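Local coordinates for conserved protein with 2 CBS domains (Pyrobaculum aerophilum, PDB 2RIH) that binds AMP through a pair of CBS domains (a Bateman module), probably as a nucleotide-sensing protein of a hyperthermophilic archaeon, at residues A[16-22]-A[38-44]; A[58-62]-A[75-79]; A[5-10]-A[83-89]. All coordinates share one frame; numbering follows the deposited sequence.

In the fold
The chain starts at contact 3, where residues 5-10 meet residues 83-89. This closes the longest loop and ties the N-terminal segment 5-10 to the turn after strand 82-84, in the second CBS domain. Contacts 1 and 2 both fall within that loop, one after the other. Contact 1 closes first. It pairs parallel strands 16-19 and 38-43, which helix 24-34 connects. Contact 2 then brings the loop segment 75-79 back onto helix 56-64, just before the chain enters strand 82-84. Contacts 1 and 2 lie with centres about 13 Å apart. Contact 3 is on the opposite side of the chain's centre from both.

Contact 1 (A[16-22]-A[38-44]); sequences VSLPETA and LAVLTAR
Strands 16-19 and 38-43 run parallel, and Leu18 binds Val40 and Thr42 of its neighbour. Val40 N donates to Val16 O at 2.8 Å, almost straight at 174°. Leu18 N then reaches Val40 O, and Thr42 N reaches Leu18 O. The ladder ends with Glu20 N on Thr42 O, a more bent bond at 134°. The tight side is the face that carries Val16, Leu18, Ala39 and Leu41. Leu18 CD1 lies 4.0 Å from Ala39 CB, and Val16 CG1, two residues back on that strand, touches the same methyl. Leu41 CD2 reaches the CB atoms of Leu18 and Ala22. Helix 24-34, which links the two strands in a beta-alpha-beta unit in the first CBS domain, covers Val16 and Ala39. Val16 and Leu38 belong to an AMP site seen in this protein. On the other face Val40 is buried under strand 113-118. The fit is looser and wetter only toward Ser17 and Thr42. Ser17 CB lies 4.0 Å from Thr42 CG2, and a water joins their hydroxyls, 2.8 Å from Thr42 OG1. The exposed end is polar. CG of Glu20 sits between the backbone N and the carbonyl carbon (chi1 57°), and the chain beyond it is extended. This carries OE1 to Arg44 N at 2.9 Å, where it accepts on its anti lone pair. In one of two Arg44 conformers, Arg44 NH1 also makes a long, doubtful salt bridge to Glu20 OE1 at 3.9 Å.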
ATOM      1  N   VAL A  16      -4.973  14.274  -0.290  1.00 24.79           N
ATOM      2  CA  VAL A  16      -3.726  14.954  -0.561  1.00 24.77           C
ATOM      3  C   VAL A  16      -3.719  15.331  -2.043  1.00 26.22           C
ATOM      4  O   VAL A  16      -3.749  14.462  -2.922  1.00 24.31           O
ATOM      5  CB  VAL A  16      -2.503  14.066  -0.244  1.00 23.19           C
ATOM      6  CG1 VAL A  16      -1.227  14.717  -0.743  1.00 21.99           C
ATOM      7  CG2 VAL A  16      -2.420  13.807   1.239  1.00 23.04           C
ATOM      8  N   SER A  17      -3.728  16.627  -2.321  1.00 24.86           N
ATOM      9  CA  SER A  17      -3.617  17.088  -3.691  1.00 25.78           C
ATOM     10  C   SER A  17      -2.550  18.162  -3.793  1.00 24.74           C
ATOM     11  O   SER A  17      -2.359  18.946  -2.873  1.00 24.93           O
ATOM     12  CB  SER A  17      -4.959  17.599  -4.226  1.00 25.25           C
ATOM     13  OG  SER A  17      -5.378  18.761  -3.541  1.00 26.76           O
ATOM     14  N   LEU A  18      -1.852  18.162  -4.921  1.00 24.07           N
ATOM     15  CA  LEU A  18      -0.829  19.141  -5.215  1.00 24.83           C
ATOM     16  C   LEU A  18      -1.028  19.582  -6.663  1.00 25.02           C
ATOM     17  O   LEU A  18      -1.588  18.832  -7.465  1.00 20.85           O
ATOM     18  CB  LEU A  18       0.571  18.544  -5.027  1.00 25.41           C
ATOM     19  CG  LEU A  18       1.000  18.107  -3.619  1.00 25.75           C
ATOM     20  CD1 LEU A  18       0.555  16.667  -3.307  1.00 25.47           C
ATOM     21  CD2 LEU A  18       2.499  18.233  -3.476  1.00 25.93           C
ATOM     22  N   PRO A  19      -0.602  20.811  -7.002  1.00 26.49           N
ATOM     23  CA  PRO A  19      -0.666  21.172  -8.419  1.00 27.46           C
ATOM     24  C   PRO A  19       0.218  20.265  -9.282  1.00 27.60           C
ATOM     25  O   PRO A  19       1.196  19.681  -8.793  1.00 25.33           O
ATOM     26  CB  PRO A  19      -0.189  22.629  -8.454  1.00 27.80           C
ATOM     27  CG  PRO A  19       0.477  22.876  -7.150  1.00 28.44           C
ATOM     28  CD  PRO A  19      -0.092  21.904  -6.160  1.00 28.52           C
ATOM     29  N   GLU A  20      -0.153  20.148 -10.550  1.00 28.22           N
ATOM     30  CA  GLU A  20       0.535  19.288 -11.516  1.00 27.90           C
ATOM     31  C   GLU A  20       2.029  19.575 -11.724  1.00 27.89           C
ATOM     32  O   GLU A  20       2.733  18.746 -12.298  1.00 29.37           O
ATOM     33  CB  GLU A  20      -0.191  19.343 -12.868  1.00 29.32           C
ATOM     34  CG  GLU A  20      -0.334  20.737 -13.481  1.00 30.31           C
ATOM     35  CD  GLU A  20      -0.966  20.692 -14.856  1.00 29.55           C
ATOM     36  OE1 GLU A  20      -1.959  21.399 -15.081  1.00 29.33           O
ATOM     37  OE2 GLU A  20      -0.474  19.934 -15.712  1.00 32.82           O
ATOM     38  N   THR A  21       2.490  20.741 -11.272  1.00 27.95           N
ATOM     39  CA  THR A  21       3.900  21.146 -11.341  1.00 27.62           C
ATOM     40  C   THR A  21       4.729  20.658 -10.145  1.00 28.50           C
ATOM     41  O   THR A  21       5.940  20.897 -10.088  1.00 28.33           O
ATOM     42  CB  THR A  21       4.014  22.687 -11.364  1.00 27.73           C
ATOM     43  OG1 THR A  21       3.192  23.231 -10.324  1.00 28.98           O
ATOM     44  CG2 THR A  21       3.561  23.254 -12.706  1.00 27.16           C
ATOM     45  N   ALA A  22       4.079  19.993  -9.188  1.00 27.12           N
ATOM     46  CA  ALA A  22       4.753  19.505  -7.983  1.00 26.18           C
ATOM     47  C   ALA A  22       5.978  18.638  -8.294  1.00 25.75           C
ATOM     48  O   ALA A  22       6.024  17.920  -9.301  1.00 23.53           O
ATOM     49  CB  ALA A  22       3.764  18.720  -7.103  1.00 26.31           C
ATOM     50  N   LEU A  38      -1.569   7.863  -1.508  1.00 24.27           N
ATOM     51  CA  LEU A  38      -1.845   8.401  -2.841  1.00 23.62           C
ATOM     52  C   LEU A  38      -2.147   9.895  -2.837  1.00 23.44           C
ATOM     53  O   LEU A  38      -2.997  10.369  -2.070  1.00 24.26           O
ATOM     54  CB  LEU A  38      -2.985   7.640  -3.530  1.00 25.02           C
ATOM     55  CG  LEU A  38      -3.162   7.992  -5.012  1.00 24.44           C
ATOM     56  CD1 LEU A  38      -2.953   6.782  -5.907  1.00 26.54           C
ATOM     57  CD2 LEU A  38      -4.508   8.661  -5.279  1.00 27.92           C
ATOM     58  N   ALA A  39      -1.418  10.613  -3.698  1.00 21.37           N
ATOM     59  CA  ALA A  39      -1.609  12.027  -3.942  1.00 21.69           C
ATOM     60  C   ALA A  39      -2.277  12.254  -5.308  1.00 20.53           C
ATOM     61  O   ALA A  39      -1.986  11.560  -6.285  1.00 18.65           O
ATOM     62  CB  ALA A  39      -0.255  12.767  -3.887  1.00 22.44           C
ATOM     63  N   VAL A  40      -3.171  13.232  -5.368  1.00 20.56           N
ATOM     64  CA  VAL A  40      -3.789  13.636  -6.623  1.00 22.86           C
ATOM     65  C   VAL A  40      -3.119  14.911  -7.140  1.00 22.84           C
ATOM     66  O   VAL A  40      -2.982  15.886  -6.409  1.00 23.23           O
ATOM     67  CB  VAL A  40      -5.312  13.869  -6.454  1.00 23.40           C
ATOM     68  CG1 VAL A  40      -5.938  14.406  -7.747  1.00 21.33           C
ATOM     69  CG2 VAL A  40      -6.002  12.587  -6.022  1.00 21.49           C
ATOM     70  N   LEU A  41      -2.679  14.891  -8.393  1.00 24.93           N
ATOM     71  CA  LEU A  41      -2.149  16.097  -9.035  1.00 23.93           C
ATOM     72  C   LEU A  41      -3.318  16.760  -9.745  1.00 24.71           C
ATOM     73  O   LEU A  41      -4.075  16.093 -10.447  1.00 21.53           O
ATOM     74  CB  LEU A  41      -1.003  15.782  -9.998  1.00 24.07           C
ATOM     75  CG  LEU A  41       0.289  15.177  -9.418  1.00 23.50           C
ATOM     76  CD1 LEU A  41       1.406  15.216 -10.468  1.00 21.74           C
ATOM     77  CD2 LEU A  41       0.763  15.860  -8.129  1.00 24.77           C
ATOM     78  N   THR A  42      -3.498  18.060  -9.511  1.00 24.94           N
ATOM     79  CA  THR A  42      -4.648  18.784 -10.043  1.00 27.03           C
ATOM     80  C   THR A  42      -4.228  19.789 -11.112  1.00 28.20           C
ATOM     81  O   THR A  42      -3.072  20.224 -11.165  1.00 27.41           O
ATOM     82  CB  THR A  42      -5.443  19.508  -8.920  1.00 26.72           C
ATOM     83  OG1 THR A  42      -4.580  20.410  -8.221  1.00 26.21           O
ATOM     84  CG2 THR A  42      -6.015  18.490  -7.928  1.00 23.98           C
ATOM     85  N   ALA A  43      -5.186  20.133 -11.966  1.00 29.64           N
ATOM     86  CA  ALA A  43      -4.960  21.059 -13.062  1.00 32.74           C
ATOM     87  C   ALA A  43      -4.520  22.418 -12.518  1.00 33.18           C
ATOM     88  O   ALA A  43      -5.080  22.918 -11.538  1.00 31.72           O
ATOM     89  CB  ALA A  43      -6.227  21.205 -13.904  1.00 30.92           C
ATOM     90  N   ARG A  44      -3.504  22.991 -13.152  1.00 34.12           N
ATOM     91  CA  ARG A  44      -2.981  24.290 -12.752  0.50 35.87           C
ATOM     92  C   ARG A  44      -4.091  25.347 -12.654  1.00 36.30           C
ATOM     93  O   ARG A  44      -4.117  26.142 -11.707  1.00 37.15           O
ATOM     94  CB  ARG A  44      -1.861  24.729 -13.710  0.50 36.64           C
ATOM     95  CG  ARG A  44      -2.281  24.888 -15.170  0.50 37.53           C
ATOM     96  CD  ARG A  44      -1.134  24.603 -16.148  0.50 37.83           C
ATOM     97  NE  ARG A  44       0.109  25.293 -15.784  0.50 38.32           N
ATOM     98  CZ  ARG A  44       1.262  24.706 -15.454  0.50 38.54           C
ATOM     99  NH1 ARG A  44       1.394  23.381 -15.442  0.50 38.35           N
ATOM    100  NH2 ARG A  44       2.313  25.462 -15.143  0.50 38.82           N
TER
HETATM  101  O   HOH W   1      -4.981  11.451  -0.716  1.00 22.17           O
HETATM  102  O   HOH W   2      -4.162  20.988  -5.525  1.00 33.30           O

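Contact 2 (A[58-62]-A[75-79]); sequences DILRA and PIANS
Asp58 and Asn78 make the polar part of this contact, approaching from opposite directions. Asn78 ND2 donates to Asp58 OD1 at 3.0 Å. The donor meets OD1 on its syn side, 26° out of the carboxylate plane, while OD1 lies close to the amide plane. Asp58 OD2 is held by the backbone N of Ser55, so both oxygens have a donor and the carboxylate is fixed in rotation. Charge adds a weaker and tentative term within the helix, seen in one of two Arg61 conformers: Arg61 NH1 forms a long salt bridge to Asp58 OD1, at 3.7 Å. Bent at chi3, the same conformer tentatively places Arg61 NH1 3.2 Å from Ile76 O. Asp58, Arg61 and Asn78 all belong to an AMP site seen in this protein. The apolar part rests on Ile76. Its CD1 lies over the helix backbone, 3.9 Å from Asp58 O, and also meets Ile59 CG1 and Ala62 CB, each at 4.4 Å. Residues 75-79 thus meet helix 56-64 through Ile76 and Asn78. Ile76 also packs on Val54 of strand 50-55 and Ile24 of helix 24-34, while Ile59 of helix 56-64 meets Leu60 of the second subunit.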
ATOM      1  N   ASP A  58       4.837   4.676  -6.827  1.00 21.75           N
ATOM      2  CA  ASP A  58       5.518   5.395  -7.902  1.00 21.79           C
ATOM      3  C   ASP A  58       6.810   6.025  -7.382  1.00 20.17           C
ATOM      4  O   ASP A  58       7.835   6.035  -8.066  1.00 19.54           O
ATOM      5  CB  ASP A  58       4.603   6.469  -8.497  1.00 21.17           C
ATOM      6  CG  ASP A  58       3.351   5.883  -9.138  1.00 23.02           C
ATOM      7  OD1 ASP A  58       3.464   4.972  -9.997  1.00 23.39           O
ATOM      8  OD2 ASP A  58       2.251   6.343  -8.785  1.00 22.84           O
ATOM      9  N   ILE A  59       6.750   6.555  -6.166  1.00 19.19           N
ATOM     10  CA  ILE A  59       7.927   7.113  -5.508  1.00 20.41           C
ATOM     11  C   ILE A  59       8.969   6.014  -5.248  1.00 21.12           C
ATOM     12  O   ILE A  59      10.177   6.237  -5.404  1.00 20.75           O
ATOM     13  CB  ILE A  59       7.513   7.850  -4.213  1.00 20.43           C
ATOM     14  CG1 ILE A  59       6.747   9.131  -4.589  1.00 20.67           C
ATOM     15  CG2 ILE A  59       8.745   8.150  -3.328  1.00 19.55           C
ATOM     16  CD1 ILE A  59       5.883   9.718  -3.491  1.00 20.44           C
ATOM     17  N   LEU A  60       8.496   4.827  -4.861  1.00 21.03           N
ATOM     18  CA  LEU A  60       9.358   3.673  -4.650  1.00 22.79           C
ATOM     19  C   LEU A  60      10.168   3.378  -5.920  1.00 21.67           C
ATOM     20  O   LEU A  60      11.386   3.197  -5.867  1.00 19.98           O
ATOM     21  CB  LEU A  60       8.503   2.450  -4.273  1.00 23.14           C
ATOM     22  CG  LEU A  60       9.192   1.146  -3.873  1.00 24.43           C
ATOM     23  CD1 LEU A  60       9.660   1.230  -2.435  1.00 23.52           C
ATOM     24  CD2 LEU A  60       8.234  -0.047  -4.036  1.00 26.78           C
ATOM     25  N   ARG A  61       9.468   3.322  -7.054  1.00 22.20           N
ATOM     26  CA  ARG A  61      10.102   3.072  -8.350  0.50 23.30           C
ATOM     27  C   ARG A  61      11.116   4.164  -8.697  1.00 22.82           C
ATOM     28  O   ARG A  61      12.182   3.880  -9.256  1.00 23.56           O
ATOM     29  CB  ARG A  61       9.042   2.956  -9.452  0.50 24.35           C
ATOM     30  CG  ARG A  61       9.619   2.816 -10.861  0.50 26.81           C
ATOM     31  CD  ARG A  61       8.532   2.678 -11.927  0.50 28.55           C
ATOM     32  NE  ARG A  61       7.469   3.667 -11.766  0.50 30.60           N
ATOM     33  CZ  ARG A  61       7.566   4.958 -12.076  0.50 31.84           C
ATOM     34  NH1 ARG A  61       6.521   5.753 -11.873  0.50 31.01           N
ATOM     35  NH2 ARG A  61       8.693   5.467 -12.577  0.50 32.93           N
ATOM     36  N   ALA A  62      10.779   5.411  -8.362  1.00 22.03           N
ATOM     37  CA  ALA A  62      11.654   6.563  -8.577  1.00 21.65           C
ATOM     38  C   ALA A  62      12.979   6.401  -7.839  1.00 20.90           C
ATOM     39  O   ALA A  62      14.042   6.659  -8.397  1.00 23.12           O
ATOM     40  CB  ALA A  62      10.951   7.848  -8.117  1.00 21.13           C
ATOM     41  N   PRO A  75       6.018  13.264 -14.656  1.00 25.83           N
ATOM     42  CA  PRO A  75       6.552  12.114 -15.401  1.00 25.90           C
ATOM     43  C   PRO A  75       6.430  10.742 -14.703  1.00 25.07           C
ATOM     44  O   PRO A  75       6.433   9.732 -15.383  1.00 23.76           O
ATOM     45  CB  PRO A  75       8.026  12.485 -15.612  1.00 26.31           C
ATOM     46  CG  PRO A  75       8.047  13.968 -15.572  1.00 25.58           C
ATOM     47  CD  PRO A  75       7.025  14.336 -14.530  1.00 25.83           C
ATOM     48  N   ILE A  76       6.324  10.696 -13.377  1.00 25.42           N
ATOM     49  CA  ILE A  76       6.154   9.406 -12.693  1.00 25.28           C
ATOM     50  C   ILE A  76       4.680   9.123 -12.363  1.00 26.92           C
ATOM     51  O   ILE A  76       4.352   8.075 -11.812  1.00 27.96           O
ATOM     52  CB  ILE A  76       7.042   9.277 -11.431  1.00 24.70           C
ATOM     53  CG1 ILE A  76       6.552  10.159 -10.276  1.00 25.77           C
ATOM     54  CG2 ILE A  76       8.484   9.600 -11.778  1.00 27.87           C
ATOM     55  CD1 ILE A  76       7.117   9.759  -8.934  1.00 22.99           C
ATOM     56  N   ALA A  77       3.811  10.065 -12.720  1.00 25.74           N
ATOM     57  CA  ALA A  77       2.387  10.005 -12.403  1.00 25.23           C
ATOM     58  C   ALA A  77       1.607   9.070 -13.328  1.00 24.86           C
ATOM     59  O   ALA A  77       2.067   8.705 -14.410  1.00 25.91           O
ATOM     60  CB  ALA A  77       1.798  11.417 -12.456  1.00 21.89           C
ATOM     61  N   ASN A  78       0.412   8.698 -12.883  1.00 26.14           N
ATOM     62  CA  ASN A  78      -0.484   7.823 -13.631  1.00 26.37           C
ATOM     63  C   ASN A  78      -1.819   8.513 -13.837  1.00 25.26           C
ATOM     64  O   ASN A  78      -2.161   9.434 -13.104  1.00 24.41           O
ATOM     65  CB  ASN A  78      -0.713   6.525 -12.859  1.00 28.10           C
ATOM     66  CG  ASN A  78       0.569   5.793 -12.572  1.00 29.20           C
ATOM     67  OD1 ASN A  78       1.253   5.346 -13.487  1.00 31.68           O
ATOM     68  ND2 ASN A  78       0.914   5.680 -11.301  1.00 30.19           N
ATOM     69  N   SER A  79      -2.570   8.060 -14.835  1.00 24.22           N
ATOM     70  CA  SER A  79      -3.908   8.589 -15.089  1.00 24.82           C
ATOM     71  C   SER A  79      -4.828   8.236 -13.920  1.00 24.24           C
ATOM     72  O   SER A  79      -4.746   7.124 -13.392  1.00 24.41           O
ATOM     73  CB  SER A  79      -4.476   8.027 -16.389  1.00 24.48           C
ATOM     74  OG  SER A  79      -5.609   8.760 -16.791  1.00 26.79           O
TER

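Contact 3 (A[5-10]-A[83-89]); sequences IRTSEL and VLDTDPV
The N-terminal segment 5-10 docks on the turn after strand 82-84 of the second CBS domain, where Thr7 and Arg6 grip the type I turn Leu84-Asp87. Residues 7-10 form a short 3-10 segment. Thr7 N donates to Asp87 O at 2.9 Å, nearly in line with the carbonyl. Val89 N returns a bond to Ile5 O, so the backbones are bridged about Arg6 and Pro88. Ser8 N adds a bond to Asp85 O on a lone pair in the carbonyl plane. Leu84 O accepts from both Thr7 OG1 and Asp87 N, which links the docking to the turn's own closing bond. The apolar side gathers on Val89 CG1, which meets Leu10 CD1 at 3.5 Å across about a right angle and Ile5 CG2 at 3.7 Å. Helix 126-134 covers this cluster through Ile128 and Leu132, and Leu10 also lies near Asp121 of an AMP site. On the exposed side Arg6 bends at chi2, which lays its CG and NE against Thr86 O. Arg6 NE donates to Thr86 O at 3.2 Å from above the carbonyl plane, 35° out of it. Thr7 OG1 sits between its backbone N and carbonyl carbon (chi1 60°), a setting that puts the hydroxyl 2.7 Å from Leu84 O.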
ATOM      1  N   ILE A   5     -23.785   0.577   0.845  1.00 26.13           N
ATOM      2  CA  ILE A   5     -22.730   1.518   1.335  1.00 26.07           C
ATOM      3  C   ILE A   5     -22.070   2.215   0.141  1.00 26.43           C
ATOM      4  O   ILE A   5     -21.638   1.557  -0.806  1.00 26.05           O
ATOM      5  CB  ILE A   5     -21.660   0.798   2.184  1.00 26.40           C
ATOM      6  CG1 ILE A   5     -22.311   0.121   3.398  1.00 26.92           C
ATOM      7  CG2 ILE A   5     -20.579   1.780   2.632  1.00 23.82           C
ATOM      8  CD1 ILE A   5     -21.358  -0.709   4.247  1.00 25.47           C
ATOM      9  N   ARG A   6     -22.028   3.545   0.198  1.00 25.68           N
ATOM     10  CA  ARG A   6     -21.428   4.390  -0.843  1.00 27.38           C
ATOM     11  C   ARG A   6     -19.993   4.753  -0.490  1.00 25.74           C
ATOM     12  O   ARG A   6     -19.637   4.811   0.688  1.00 23.10           O
ATOM     13  CB  ARG A   6     -22.218   5.694  -0.992  1.00 31.67           C
ATOM     14  CG  ARG A   6     -23.225   5.699  -2.096  1.00 37.54           C
ATOM     15  CD  ARG A   6     -24.430   4.865  -1.796  1.00 41.48           C
ATOM     16  NE  ARG A   6     -25.243   4.707  -2.997  1.00 44.81           N
ATOM     17  CZ  ARG A   6     -26.322   3.937  -3.084  1.00 46.24           C
ATOM     18  NH1 ARG A   6     -26.754   3.250  -2.029  1.00 47.74           N
ATOM     19  NH2 ARG A   6     -26.977   3.861  -4.235  1.00 46.91           N
ATOM     20  N   THR A   7     -19.187   5.040  -1.510  1.00 24.26           N
ATOM     21  CA  THR A   7     -17.771   5.381  -1.320  1.00 25.82           C
ATOM     22  C   THR A   7     -17.577   6.596  -0.403  1.00 25.74           C
ATOM     23  O   THR A   7     -16.675   6.608   0.429  1.00 24.94           O
ATOM     24  CB  THR A   7     -17.041   5.625  -2.679  1.00 26.01           C
ATOM     25  OG1 THR A   7     -17.666   6.699  -3.387  1.00 27.15           O
ATOM     26  CG2 THR A   7     -17.066   4.378  -3.543  1.00 24.27           C
ATOM     27  N   SER A   8     -18.451   7.590  -0.545  1.00 25.72           N
ATOM     28  CA  SER A   8     -18.432   8.799   0.281  1.00 25.35           C
ATOM     29  C   SER A   8     -18.519   8.516   1.786  1.00 24.57           C
ATOM     30  O   SER A   8     -17.967   9.256   2.592  1.00 22.90           O
ATOM     31  CB  SER A   8     -19.589   9.718  -0.120  1.00 27.21           C
ATOM     32  OG  SER A   8     -20.841   9.087   0.106  1.00 27.81           O
ATOM     33  N   GLU A   9     -19.210   7.438   2.153  1.00 25.42           N
ATOM     34  CA  GLU A   9     -19.394   7.057   3.549  1.00 23.29           C
ATOM     35  C   GLU A   9     -18.106   6.591   4.235  1.00 21.59           C
ATOM     36  O   GLU A   9     -18.044   6.533   5.466  1.00 20.44           O
ATOM     37  CB  GLU A   9     -20.444   5.948   3.658  1.00 23.66           C
ATOM     38  CG  GLU A   9     -21.813   6.332   3.138  1.00 24.83           C
ATOM     39  CD  GLU A   9     -22.820   5.213   3.247  1.00 25.90           C
ATOM     40  OE1 GLU A   9     -22.924   4.609   4.339  1.00 30.17           O
ATOM     41  OE2 GLU A   9     -23.515   4.942   2.244  1.00 24.44           O
ATOM     42  N   LEU A  10     -17.098   6.234   3.443  1.00 21.88           N
ATOM     43  CA  LEU A  10     -15.836   5.709   3.969  1.00 22.84           C
ATOM     44  C   LEU A  10     -14.667   6.683   3.833  1.00 22.45           C
ATOM     45  O   LEU A  10     -13.529   6.316   4.099  1.00 22.63           O
ATOM     46  CB  LEU A  10     -15.478   4.402   3.261  1.00 22.27           C
ATOM     47  CG  LEU A  10     -16.575   3.337   3.209  1.00 23.65           C
ATOM     48  CD1 LEU A  10     -16.057   2.094   2.503  1.00 21.90           C
ATOM     49  CD2 LEU A  10     -17.116   2.992   4.614  1.00 23.55           C
ATOM     50  N   VAL A  83     -13.867   6.761  -9.150  1.00 23.30           N
ATOM     51  CA  VAL A  83     -15.240   6.335  -8.894  1.00 23.72           C
ATOM     52  C   VAL A  83     -16.018   7.554  -8.437  1.00 22.99           C
ATOM     53  O   VAL A  83     -15.432   8.564  -8.058  1.00 20.88           O
ATOM     54  CB  VAL A  83     -15.339   5.223  -7.815  1.00 23.42           C
ATOM     55  CG1 VAL A  83     -14.686   3.949  -8.315  1.00 25.33           C
ATOM     56  CG2 VAL A  83     -14.722   5.682  -6.488  1.00 23.38           C
ATOM     57  N   LEU A  84     -17.341   7.457  -8.492  1.00 24.01           N
ATOM     58  CA  LEU A  84     -18.213   8.513  -7.994  1.00 23.28           C
ATOM     59  C   LEU A  84     -18.384   8.385  -6.486  1.00 22.33           C
ATOM     60  O   LEU A  84     -18.328   7.282  -5.945  1.00 21.26           O
ATOM     61  CB  LEU A  84     -19.587   8.456  -8.674  1.00 22.55           C
ATOM     62  CG  LEU A  84     -19.641   8.750 -10.169  1.00 21.80           C
ATOM     63  CD1 LEU A  84     -20.992   8.312 -10.733  1.00 23.71           C
ATOM     64  CD2 LEU A  84     -19.378  10.240 -10.455  1.00 21.98           C
ATOM     65  N   ASP A  85     -18.574   9.523  -5.814  1.00 23.92           N
ATOM     66  CA  ASP A  85     -18.896   9.560  -4.382  1.00 25.29           C
ATOM     67  C   ASP A  85     -20.204   8.812  -4.050  1.00 26.39           C
ATOM     68  O   ASP A  85     -20.401   8.350  -2.919  1.00 26.59           O
ATOM     69  CB  ASP A  85     -18.953  11.014  -3.864  1.00 26.38           C
ATOM     70  CG  ASP A  85     -19.946  11.897  -4.628  1.00 27.96           C
ATOM     71  OD1 ASP A  85     -20.403  11.525  -5.729  1.00 27.16           O
ATOM     72  OD2 ASP A  85     -20.256  12.993  -4.122  1.00 30.52           O
ATOM     73  N   THR A  86     -21.069   8.686  -5.054  1.00 25.08           N
ATOM     74  CA  THR A  86     -22.349   7.992  -4.954  1.00 25.62           C
ATOM     75  C   THR A  86     -22.318   6.516  -5.392  1.00 26.50           C
ATOM     76  O   THR A  86     -23.327   5.818  -5.274  1.00 26.35           O
ATOM     77  CB  THR A  86     -23.389   8.696  -5.846  1.00 26.67           C
ATOM     78  OG1 THR A  86     -22.853   8.827  -7.168  1.00 25.30           O
ATOM     79  CG2 THR A  86     -23.735  10.083  -5.291  1.00 25.51           C
ATOM     80  N   ASP A  87     -21.188   6.043  -5.915  1.00 25.92           N
ATOM     81  CA  ASP A  87     -21.046   4.628  -6.266  1.00 25.23           C
ATOM     82  C   ASP A  87     -21.018   3.743  -5.026  1.00 24.45           C
ATOM     83  O   ASP A  87     -20.478   4.151  -3.998  1.00 23.93           O
ATOM     84  CB  ASP A  87     -19.751   4.370  -7.051  1.00 25.65           C
ATOM     85  CG  ASP A  87     -19.858   4.766  -8.510  1.00 24.52           C
ATOM     86  OD1 ASP A  87     -20.991   4.881  -9.016  1.00 23.13           O
ATOM     87  OD2 ASP A  87     -18.800   4.961  -9.142  1.00 25.78           O
ATOM     88  N   PRO A  88     -21.626   2.545  -5.114  1.00 25.08           N
ATOM     89  CA  PRO A  88     -21.454   1.551  -4.069  1.00 25.66           C
ATOM     90  C   PRO A  88     -20.000   1.098  -3.963  1.00 24.83           C
ATOM     91  O   PRO A  88     -19.278   1.066  -4.960  1.00 26.81           O
ATOM     92  CB  PRO A  88     -22.353   0.389  -4.511  1.00 25.60           C
ATOM     93  CG  PRO A  88     -22.605   0.609  -5.957  1.00 27.52           C
ATOM     94  CD  PRO A  88     -22.535   2.078  -6.179  1.00 26.60           C
ATOM     95  N   VAL A  89     -19.584   0.743  -2.758  1.00 24.79           N
ATOM     96  CA  VAL A  89     -18.192   0.400  -2.508  1.00 25.55           C
ATOM     97  C   VAL A  89     -17.676  -0.784  -3.350  1.00 26.37           C
ATOM     98  O   VAL A  89     -16.468  -0.894  -3.561  1.00 26.07           O
ATOM     99  CB  VAL A  89     -17.937   0.158  -0.999  1.00 24.40           C
ATOM    100  CG1 VAL A  89     -18.233   1.434  -0.206  1.00 25.67           C
ATOM    101  CG2 VAL A  89     -18.768  -1.006  -0.479  1.00 24.92           C
TER